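Local coordinates for protein BamaA.19900.a (Balamuthia mandrillaris, PDB 6VZZ) that is a glucokinase that binds glucose and catalyses its phosphorylation to glucose 6-phosphate, at residues A[37-42]-A[134-139]; A[46-51]-A[76-81]; A[126-131]-A[141-146]. All blocks are in the same frame, centred on the assembly; numbering follows the deposited sequence.

In the fold
All three contacts pack against the five-stranded sheet of one lobe in this member of the actin-like ATPase clan. Contacts 1 and 2 are buried, mainly apolar, and have no hydrogen bond across their segments. They involve the neighbouring strands 37-43 and 47-54: contact 1 covers the first with the loop between strands 125-127 and 141-145, contact 2 covers the second with helix 72-90. Contact 3 is only partly buried; it joins the two ends of that same loop and adds a weak hydrogen bond to its apolar packing. Its strand, 141-145, forms the sheet edge opposite 62-68 and reaches the bound glucose, so direct ligand chemistry enters only there.

Contact 1: A[37-42]-A[134-139]; sequences YYVGVD and FLFPPT
Apolar packing dominates here: Val39 and Val41 of strand 37-43 meet Leu135 and Phe136 of the loop 134-139, and no hydrogen bond joins the two segments. Val39 has CG1 anti to its backbone N (chi1 175°), and its two methyls serve different neighbours. CG2 packs on Leu135 CD2 at 3.8 Å and also comes within 3.2 Å of Leu135 O, while CG1 stands 4.0 Å from Phe136 CE1. Two residues on, Val41 CG2 comes to the edge of the Phe136 ring, near its plane, 3.9 Å from CE1. One aromatic corner thus touches both valines, and each crosses the phenyl group at about a right angle. Strand 37-43 is the middle strand of a mixed sheet with order 3-2-1-4-5, the ribonuclease H-like arrangement of the actin-like ATPase clan, and the loop lies on one face of it. On the same face Phe136 makes an edge-to-face contact with Phe79 of helix 72-90 and touches Leu99 of strand 96-101. The polar part of the contact belongs to Tyr37. Its CG sits between the backbone N and the carbonyl carbon (chi1 71°), and the far end of the phenol reaches Phe134, with OH 3.2 Å from CE2 and 3.3 Å from CZ of that ring. The hydroxyl of this buried residue is hydrogen-bonded to Val92 O.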
loop_
_atom_site.group_PDB
_atom_site.type_symbol
_atom_site.label_atom_id
_atom_site.label_comp_id
_atom_site.label_asym_id
_atom_site.label_seq_id
_atom_site.Cartn_x
_atom_site.Cartn_y
_atom_site.Cartn_z
ATOM N N TYR A 37 -21.652 11.330 -27.414
ATOM C CA TYR A 37 -21.611 11.715 -26.008
ATOM C C TYR A 37 -21.389 10.492 -25.132
ATOM O O TYR A 37 -21.558 9.346 -25.564
ATOM C CB TYR A 37 -22.888 12.433 -25.569
ATOM C CG TYR A 37 -24.116 11.571 -25.468
ATOM C CD1 TYR A 37 -24.897 11.312 -26.588
ATOM C CD2 TYR A 37 -24.522 11.040 -24.246
ATOM C CE1 TYR A 37 -26.040 10.536 -26.500
ATOM C CE2 TYR A 37 -25.668 10.252 -24.146
ATOM C CZ TYR A 37 -26.421 10.006 -25.281
ATOM O OH TYR A 37 -27.560 9.237 -25.215
ATOM N N TYR A 38 -21.006 10.749 -23.883
ATOM C CA TYR A 38 -20.565 9.690 -22.989
ATOM C C TYR A 38 -21.245 9.811 -21.629
ATOM O O TYR A 38 -21.605 10.908 -21.188
ATOM C CB TYR A 38 -19.042 9.717 -22.853
ATOM C CG TYR A 38 -18.352 9.549 -24.185
ATOM C CD1 TYR A 38 -18.171 10.634 -25.038
ATOM C CD2 TYR A 38 -17.907 8.301 -24.608
ATOM C CE1 TYR A 38 -17.560 10.486 -26.270
ATOM C CE2 TYR A 38 -17.290 8.143 -25.841
ATOM C CZ TYR A 38 -17.120 9.240 -26.668
ATOM O OH TYR A 38 -16.505 9.097 -27.889
ATOM N N VAL A 39 -21.423 8.661 -20.972
ATOM C CA VAL A 39 -22.111 8.559 -19.690
ATOM C C VAL A 39 -21.089 8.336 -18.587
ATOM O O VAL A 39 -20.193 7.497 -18.721
ATOM C CB VAL A 39 -23.146 7.416 -19.690
ATOM C CG1 VAL A 39 -23.772 7.259 -18.299
ATOM C CG2 VAL A 39 -24.210 7.663 -20.736
ATOM N N GLY A 40 -21.229 9.072 -17.495
ATOM C CA GLY A 40 -20.417 8.845 -16.310
ATOM C C GLY A 40 -21.298 8.705 -15.089
ATOM O O GLY A 40 -22.292 9.419 -14.942
ATOM N N VAL A 41 -20.931 7.771 -14.210
ATOM C CA VAL A 41 -21.726 7.467 -13.026
ATOM C C VAL A 41 -20.816 7.400 -11.809
ATOM O O VAL A 41 -19.751 6.772 -11.854
ATOM C CB VAL A 41 -22.509 6.148 -13.167
ATOM C CG1 VAL A 41 -23.456 5.966 -11.980
ATOM C CG2 VAL A 41 -23.275 6.138 -14.460
ATOM N N ASP A 42 -21.248 8.041 -10.721
ATOM C CA ASP A 42 -20.588 7.998 -9.418
ATOM C C ASP A 42 -21.528 7.253 -8.475
ATOM O O ASP A 42 -22.505 7.824 -7.981
ATOM C CB ASP A 42 -20.289 9.412 -8.923
ATOM C CG ASP A 42 -19.756 9.442 -7.491
ATOM O OD1 ASP A 42 -19.344 8.386 -6.962
ATOM O OD2 ASP A 42 -19.740 10.541 -6.889
ATOM N N PHE A 134 -29.103 1.763 -23.840
ATOM C CA PHE A 134 -29.069 3.128 -24.353
ATOM C C PHE A 134 -27.941 3.939 -23.717
ATOM O O PHE A 134 -27.183 4.616 -24.419
ATOM C CB PHE A 134 -30.413 3.817 -24.136
ATOM C CG PHE A 134 -30.460 5.210 -24.683
ATOM C CD1 PHE A 134 -30.809 5.437 -26.000
ATOM C CD2 PHE A 134 -30.127 6.295 -23.888
ATOM C CE1 PHE A 134 -30.833 6.712 -26.511
ATOM C CE2 PHE A 134 -30.147 7.567 -24.397
ATOM C CZ PHE A 134 -30.503 7.777 -25.713
ATOM N N LEU A 135 -27.813 3.892 -22.394
ATOM C CA LEU A 135 -26.768 4.665 -21.737
ATOM C C LEU A 135 -25.495 3.873 -21.530
ATOM O O LEU A 135 -24.448 4.473 -21.265
ATOM C CB LEU A 135 -27.233 5.189 -20.372
ATOM C CG LEU A 135 -28.324 6.253 -20.321
ATOM C CD1 LEU A 135 -28.505 6.744 -18.895
ATOM C CD2 LEU A 135 -28.001 7.410 -21.245
ATOM N N PHE A 136 -25.554 2.553 -21.638
ATOM C CA PHE A 136 -24.434 1.682 -21.280
ATOM C C PHE A 136 -24.209 0.703 -22.420
ATOM O O PHE A 136 -24.612 -0.462 -22.339
ATOM C CB PHE A 136 -24.701 0.977 -19.951
ATOM C CG PHE A 136 -25.021 1.927 -18.836
ATOM C CD1 PHE A 136 -24.005 2.594 -18.159
ATOM C CD2 PHE A 136 -26.340 2.190 -18.488
ATOM C CE1 PHE A 136 -24.299 3.495 -17.142
ATOM C CE2 PHE A 136 -26.637 3.084 -17.469
ATOM C CZ PHE A 136 -25.618 3.738 -16.799
ATOM N N PRO A 137 -23.558 1.147 -23.496
ATOM C CA PRO A 137 -23.307 0.264 -24.644
ATOM C C PRO A 137 -22.565 -0.984 -24.208
ATOM O O PRO A 137 -21.540 -0.893 -23.514
ATOM C CB PRO A 137 -22.447 1.128 -25.576
ATOM C CG PRO A 137 -21.850 2.177 -24.682
ATOM C CD PRO A 137 -22.872 2.445 -23.630
ATOM N N PRO A 138 -23.070 -2.166 -24.576
ATOM C CA PRO A 138 -22.533 -3.420 -24.014
ATOM C C PRO A 138 -21.033 -3.616 -24.179
ATOM O O PRO A 138 -20.370 -4.109 -23.253
ATOM C CB PRO A 138 -23.333 -4.485 -24.772
ATOM C CG PRO A 138 -24.650 -3.838 -24.993
ATOM C CD PRO A 138 -24.334 -2.390 -25.294
ATOM N N THR A 139 -20.467 -3.241 -25.319
ATOM C CA THR A 139 -19.040 -3.431 -25.522
ATOM C C THR A 139 -18.209 -2.219 -25.112
ATOM O O THR A 139 -16.980 -2.279 -25.182
ATOM C CB THR A 139 -18.774 -3.786 -26.988
ATOM O OG1 THR A 139 -19.464 -2.861 -27.835
ATOM C CG2 THR A 139 -19.280 -5.198 -27.290
#

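Contact 2: A[46-51]-A[76-81]; sequences TNTRLA and IAFFDS
The helical bond from Asp80 N to Ile76 O, 2.9 Å long, spans the turn that presents Phe78 and Phe79 to Thr48 and Leu50 of strand 47-51. A second bond, from Ser81 N to Ala77 O at 3.0 Å, continues the same helix, 72-90, which forms a beta-alpha-beta crossover between the parallel strands 62-68 and 96-101 and packs on the sheet face. The helical and strand segments run nearly parallel, their axes 21° apart and 10.9 Å from each other at closest approach. Between the two backbones the contact is made by buried side chains, without any hydrogen bond from one segment to the other. Thr48 uses its methyl, CG2, which lies anti to the backbone N and meets Phe78 CE2 at 3.9 Å; the same methyl is 4.2 Å from Phe79 CE1, so it touches both rings. Leu50 divides its contacts differently. Its CB approaches the edge of the Phe78 ring, near the ring plane, 4.3 Å from CZ, and its CD1 branch reaches Phe79 CD1 at 4.2 Å. Leu65 and Val67 of strand 62-68 also touch Phe78, whereas Val41 of strand 37-43 touches Phe79, so the two consecutive phenylalanines extend the packing over three strands. Within the pair, Phe79 CE1 lies at the edge of the Phe78 ring and in its plane.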
loop_
_atom_site.group_PDB
_atom_site.type_symbol
_atom_site.label_atom_id
_atom_site.label_comp_id
_atom_site.label_asym_id
_atom_site.label_seq_id
_atom_site.Cartn_x
_atom_site.Cartn_y
_atom_site.Cartn_z
ATOM N N THR A 46 -24.119 5.927 -0.379
ATOM C CA THR A 46 -25.411 6.514 -0.046
ATOM C C THR A 46 -26.114 7.126 -1.247
ATOM O O THR A 46 -27.339 7.009 -1.360
ATOM C CB THR A 46 -25.242 7.586 1.052
ATOM O OG1 THR A 46 -24.835 6.962 2.273
ATOM C CG2 THR A 46 -26.536 8.340 1.303
ATOM N N ASN A 47 -25.369 7.765 -2.156
ATOM C CA ASN A 47 -25.939 8.490 -3.284
ATOM C C ASN A 47 -25.247 8.106 -4.578
ATOM O O ASN A 47 -24.045 7.829 -4.606
ATOM C CB ASN A 47 -25.818 10.003 -3.122
ATOM C CG ASN A 47 -26.164 10.459 -1.740
ATOM O OD1 ASN A 47 -27.299 10.295 -1.290
ATOM N ND2 ASN A 47 -25.189 11.032 -1.044
ATOM N N THR A 48 -26.024 8.129 -5.656
ATOM C CA THR A 48 -25.529 7.890 -6.998
ATOM C C THR A 48 -25.833 9.103 -7.863
ATOM O O THR A 48 -26.924 9.675 -7.790
ATOM C CB THR A 48 -26.155 6.623 -7.590
ATOM O OG1 THR A 48 -25.493 5.475 -7.043
ATOM C CG2 THR A 48 -26.037 6.599 -9.105
ATOM N N ARG A 49 -24.849 9.506 -8.659
ATOM C CA ARG A 49 -24.982 10.618 -9.581
ATOM C C ARG A 49 -24.660 10.137 -10.985
ATOM O O ARG A 49 -23.826 9.244 -11.174
ATOM C CB ARG A 49 -24.058 11.765 -9.191
ATOM C CG ARG A 49 -24.399 12.372 -7.849
ATOM C CD ARG A 49 -23.331 13.348 -7.388
ATOM N NE ARG A 49 -23.842 14.267 -6.369
ATOM C CZ ARG A 49 -23.904 13.990 -5.066
ATOM N NH1 ARG A 49 -23.485 12.813 -4.613
ATOM N NH2 ARG A 49 -24.388 14.887 -4.219
ATOM N N LEU A 50 -25.337 10.720 -11.971
ATOM C CA LEU A 50 -25.131 10.361 -13.364
ATOM C C LEU A 50 -24.935 11.638 -14.155
ATOM O O LEU A 50 -25.598 12.646 -13.888
ATOM C CB LEU A 50 -26.312 9.549 -13.923
ATOM C CG LEU A 50 -26.140 8.903 -15.302
ATOM C CD1 LEU A 50 -26.861 7.581 -15.372
ATOM C CD2 LEU A 50 -26.628 9.819 -16.402
ATOM N N ALA A 51 -24.025 11.596 -15.124
ATOM C CA ALA A 51 -23.712 12.776 -15.911
ATOM C C ALA A 51 -23.410 12.376 -17.345
ATOM O O ALA A 51 -23.045 11.233 -17.633
ATOM C CB ALA A 51 -22.528 13.553 -15.324
ATOM N N ILE A 76 -30.818 -0.112 -10.519
ATOM C CA ILE A 76 -31.309 -0.563 -11.816
ATOM C C ILE A 76 -32.585 0.182 -12.191
ATOM O O ILE A 76 -32.751 0.615 -13.338
ATOM C CB ILE A 76 -31.508 -2.093 -11.808
ATOM C CG1 ILE A 76 -30.151 -2.794 -11.750
ATOM C CG2 ILE A 76 -32.286 -2.568 -13.037
ATOM C CD1 ILE A 76 -30.256 -4.280 -11.567
ATOM N N ALA A 77 -33.496 0.365 -11.231
ATOM C CA ALA A 77 -34.709 1.126 -11.518
ATOM C C ALA A 77 -34.385 2.586 -11.819
ATOM O O ALA A 77 -35.021 3.204 -12.677
ATOM C CB ALA A 77 -35.685 1.020 -10.350
ATOM N N PHE A 78 -33.400 3.159 -11.122
ATOM C CA PHE A 78 -32.990 4.525 -11.425
ATOM C C PHE A 78 -32.366 4.613 -12.812
ATOM O O PHE A 78 -32.682 5.526 -13.579
ATOM C CB PHE A 78 -32.031 5.027 -10.341
ATOM C CG PHE A 78 -31.213 6.252 -10.730
ATOM C CD1 PHE A 78 -31.745 7.537 -10.623
ATOM C CD2 PHE A 78 -29.888 6.122 -11.149
ATOM C CE1 PHE A 78 -30.979 8.672 -10.959
ATOM C CE2 PHE A 78 -29.118 7.254 -11.482
ATOM C CZ PHE A 78 -29.666 8.530 -11.386
ATOM N N PHE A 79 -31.500 3.657 -13.165
ATOM C CA PHE A 79 -30.840 3.693 -14.468
ATOM C C PHE A 79 -31.851 3.517 -15.599
ATOM O O PHE A 79 -31.865 4.301 -16.555
ATOM C CB PHE A 79 -29.752 2.617 -14.545
ATOM C CG PHE A 79 -28.578 2.852 -13.627
ATOM C CD1 PHE A 79 -28.113 4.138 -13.375
ATOM C CD2 PHE A 79 -27.933 1.780 -13.020
ATOM C CE1 PHE A 79 -27.017 4.358 -12.532
ATOM C CE2 PHE A 79 -26.845 1.984 -12.174
ATOM C CZ PHE A 79 -26.382 3.278 -11.934
ATOM N N ASP A 80 -32.698 2.484 -15.512
ATOM C CA ASP A 80 -33.767 2.306 -16.493
ATOM C C ASP A 80 -34.573 3.588 -16.668
ATOM O O ASP A 80 -34.809 4.045 -17.791
ATOM C CB ASP A 80 -34.695 1.160 -16.075
ATOM C CG ASP A 80 -34.036 -0.215 -16.182
ATOM O OD1 ASP A 80 -32.951 -0.319 -16.798
ATOM O OD2 ASP A 80 -34.612 -1.197 -15.648
ATOM N N SER A 81 -34.990 4.194 -15.559
ATOM C CA SER A 81 -35.826 5.387 -15.638
ATOM C C SER A 81 -35.094 6.533 -16.322
ATOM O O SER A 81 -35.598 7.119 -17.286
ATOM C CB SER A 81 -36.274 5.804 -14.243
ATOM O OG SER A 81 -36.993 7.015 -14.305
#

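Contact 3: A[126-131]-A[141-146]; sequences LKRSEL and THFIND. With BGC (beta-D-glucopyranose), chain B.
Strand 141-145 leads into the glucose pocket, and its Thr141 and Phe143 pack against Leu126, Arg128 and Leu131 of segment 126-131, where a strand end runs into a short 3-10 turn. Phe143 CE2 lies 3.5 Å from Leu126 O and 3.8 Å from Arg128 CG, and Leu126 CG approaches CZ at 4.3 Å. Arg128 runs past the ring in the opposite direction, with an extended chain from CG to NE and its guanidinium turned only 16° from the phenyl plane. Arg128 NE gives a weak hydrogen bond to Thr141 O (3.0 Å, N-H...O angle 125°); NH2 has a long, weak ion pair with Glu110. Leu131 CD1 meets Thr141 CG2 at 4.2 Å. The turn itself is fastened by a nearly straight bond from Lys127 N to Glu130 OE2 (3.0 Å, 170°), on the anti side of a carboxylate that also forms a salt bridge with Arg73. Asn145 is the N-cap of helix 146-159, OD1 accepting a weak bond from Leu147 N, and its ND2 donates to glucose O3 at 2.9 Å and weakly to O4. Asp146 OD1 accepts from O4 and OD2 from O6, both modelled very short and thus doubtful in length. Two consecutive residues reach three hydroxyls of a sugar that Thr115, Glu218, His221 and Glu258 also bind. O6, the hydroxyl that a glucokinase phosphorylates, lies against a carboxylate oxygen, consistent with a role in positioning it.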
loop_
_atom_site.group_PDB
_atom_site.type_symbol
_atom_site.label_atom_id
_atom_site.label_comp_id
_atom_site.label_asym_id
_atom_site.label_seq_id
_atom_site.Cartn_x
_atom_site.Cartn_y
_atom_site.Cartn_z
ATOM N N LEU A 126 -23.755 -5.395 -8.823
ATOM C CA LEU A 126 -24.351 -4.816 -10.022
ATOM C C LEU A 126 -23.564 -5.298 -11.231
ATOM O O LEU A 126 -22.362 -5.032 -11.331
ATOM C CB LEU A 126 -24.355 -3.284 -9.948
ATOM C CG LEU A 126 -24.855 -2.501 -11.168
ATOM C CD1 LEU A 126 -26.326 -2.771 -11.456
ATOM C CD2 LEU A 126 -24.604 -1.002 -11.004
ATOM N N LYS A 127 -24.236 -6.017 -12.137
ATOM C CA LYS A 127 -23.630 -6.528 -13.362
ATOM C C LYS A 127 -23.823 -5.535 -14.501
ATOM O O LYS A 127 -24.877 -4.903 -14.609
ATOM C CB LYS A 127 -24.259 -7.869 -13.751
ATOM C CG LYS A 127 -24.291 -8.886 -12.631
ATOM C CD LYS A 127 -25.066 -10.145 -13.013
ATOM C CE LYS A 127 -24.886 -11.230 -11.948
ATOM N NZ LYS A 127 -26.124 -12.046 -11.760
ATOM N N ARG A 128 -22.802 -5.411 -15.358
ATOM C CA ARG A 128 -22.926 -4.610 -16.577
ATOM C C ARG A 128 -24.169 -4.978 -17.375
ATOM O O ARG A 128 -24.918 -4.103 -17.825
ATOM C CB ARG A 128 -21.724 -4.828 -17.476
ATOM C CG ARG A 128 -20.458 -4.091 -17.230
ATOM C CD ARG A 128 -19.522 -4.872 -18.113
ATOM N NE ARG A 128 -18.254 -4.256 -18.423
ATOM C CZ ARG A 128 -17.267 -4.934 -18.989
ATOM N NH1 ARG A 128 -16.104 -4.340 -19.255
ATOM N NH2 ARG A 128 -17.453 -6.220 -19.275
ATOM N N SER A 129 -24.372 -6.279 -17.602
ATOM C CA SER A 129 -25.458 -6.779 -18.435
ATOM C C SER A 129 -26.844 -6.422 -17.914
ATOM O O SER A 129 -27.826 -6.664 -18.622
ATOM C CB SER A 129 -25.347 -8.297 -18.560
ATOM O OG SER A 129 -25.708 -8.928 -17.345
ATOM N N GLU A 130 -26.959 -5.886 -16.701
ATOM C CA GLU A 130 -28.240 -5.457 -16.158
ATOM C C GLU A 130 -28.570 -4.013 -16.491
ATOM O O GLU A 130 -29.689 -3.567 -16.211
ATOM C CB GLU A 130 -28.259 -5.615 -14.635
ATOM C CG GLU A 130 -28.151 -7.034 -14.124
ATOM C CD GLU A 130 -28.164 -7.085 -12.603
ATOM O OE1 GLU A 130 -29.156 -7.598 -12.032
ATOM O OE2 GLU A 130 -27.188 -6.591 -11.976
ATOM N N LEU A 131 -27.638 -3.287 -17.043
ATOM C CA LEU A 131 -27.697 -1.873 -17.361
ATOM C C LEU A 131 -28.395 -1.659 -18.696
ATOM O O LEU A 131 -28.234 -2.460 -19.622
ATOM C CB LEU A 131 -26.291 -1.292 -17.423
ATOM C CG LEU A 131 -25.493 -1.412 -16.127
ATOM C CD1 LEU A 131 -24.055 -0.961 -16.340
ATOM C CD2 LEU A 131 -26.152 -0.602 -15.031
ATOM N N THR A 141 -18.702 -0.193 -22.028
ATOM C CA THR A 141 -19.063 0.180 -20.664
ATOM C C THR A 141 -18.061 -0.424 -19.688
ATOM O O THR A 141 -17.791 -1.628 -19.743
ATOM C CB THR A 141 -20.477 -0.300 -20.318
ATOM O OG1 THR A 141 -21.434 0.400 -21.119
ATOM C CG2 THR A 141 -20.787 -0.068 -18.846
ATOM N N HIS A 142 -17.525 0.395 -18.782
ATOM C CA HIS A 142 -16.471 -0.059 -17.882
ATOM C C HIS A 142 -16.782 0.309 -16.446
ATOM O O HIS A 142 -17.356 1.365 -16.174
ATOM C CB HIS A 142 -15.111 0.520 -18.288
ATOM C CG HIS A 142 -14.741 0.192 -19.694
ATOM N ND1 HIS A 142 -14.429 -1.091 -20.093
ATOM C CD2 HIS A 142 -14.707 0.958 -20.810
ATOM C CE1 HIS A 142 -14.193 -1.098 -21.394
ATOM N NE2 HIS A 142 -14.354 0.132 -21.852
ATOM N N PHE A 143 -16.405 -0.578 -15.536
ATOM C CA PHE A 143 -16.456 -0.323 -14.104
ATOM C C PHE A 143 -15.076 0.091 -13.626
ATOM O O PHE A 143 -14.077 -0.554 -13.965
ATOM C CB PHE A 143 -16.894 -1.569 -13.337
ATOM C CG PHE A 143 -18.379 -1.782 -13.295
ATOM C CD1 PHE A 143 -19.235 -0.745 -12.976
ATOM C CD2 PHE A 143 -18.913 -3.039 -13.550
ATOM C CE1 PHE A 143 -20.598 -0.951 -12.913
ATOM C CE2 PHE A 143 -20.270 -3.256 -13.496
ATOM C CZ PHE A 143 -21.119 -2.211 -13.177
ATOM N N ILE A 144 -15.019 1.165 -12.843
ATOM C CA ILE A 144 -13.834 1.488 -12.067
ATOM C C ILE A 144 -14.280 1.750 -10.635
ATOM O O ILE A 144 -15.464 1.953 -10.355
ATOM C CB ILE A 144 -13.056 2.692 -12.632
ATOM C CG1 ILE A 144 -13.917 3.961 -12.572
ATOM C CG2 ILE A 144 -12.546 2.373 -14.046
ATOM C CD1 ILE A 144 -13.228 5.189 -13.123
ATOM N N ASN A 145 -13.320 1.697 -9.717
ATOM C CA ASN A 145 -13.587 2.079 -8.338
ATOM C C ASN A 145 -13.745 3.597 -8.257
ATOM O O ASN A 145 -13.215 4.341 -9.091
ATOM C CB ASN A 145 -12.457 1.569 -7.434
ATOM C CG ASN A 145 -12.546 2.085 -6.011
ATOM O OD1 ASN A 145 -12.033 3.166 -5.705
ATOM N ND2 ASN A 145 -13.168 1.305 -5.128
ATOM N N ASP A 146 -14.511 4.055 -7.263
ATOM C CA ASP A 146 -14.797 5.484 -7.163
ATOM C C ASP A 146 -13.529 6.299 -6.908
ATOM O O ASP A 146 -13.320 7.339 -7.546
ATOM C CB ASP A 146 -15.858 5.756 -6.093
ATOM C CG ASP A 146 -15.477 5.229 -4.712
ATOM O OD1 ASP A 146 -14.602 4.337 -4.608
ATOM O OD2 ASP A 146 -16.080 5.700 -3.716
HETATM C C2 BGC B . -15.091 0.789 -0.310
HETATM C C3 BGC B . -14.159 1.413 -1.337
HETATM C C4 BGC B . -14.595 2.841 -1.638
HETATM C C5 BGC B . -14.697 3.626 -0.335
HETATM C C6 BGC B . -15.166 5.050 -0.510
HETATM C C1 BGC B . -15.140 1.681 0.920
HETATM O O1 BGC B . -15.908 1.119 1.920
HETATM O O2 BGC B . -14.638 -0.514 0.037
HETATM O O3 BGC B . -14.129 0.632 -2.523
HETATM O O4 BGC B . -13.638 3.477 -2.472
HETATM O O5 BGC B . -15.625 2.965 0.537
HETATM O O6 BGC B . -16.310 5.124 -1.335
#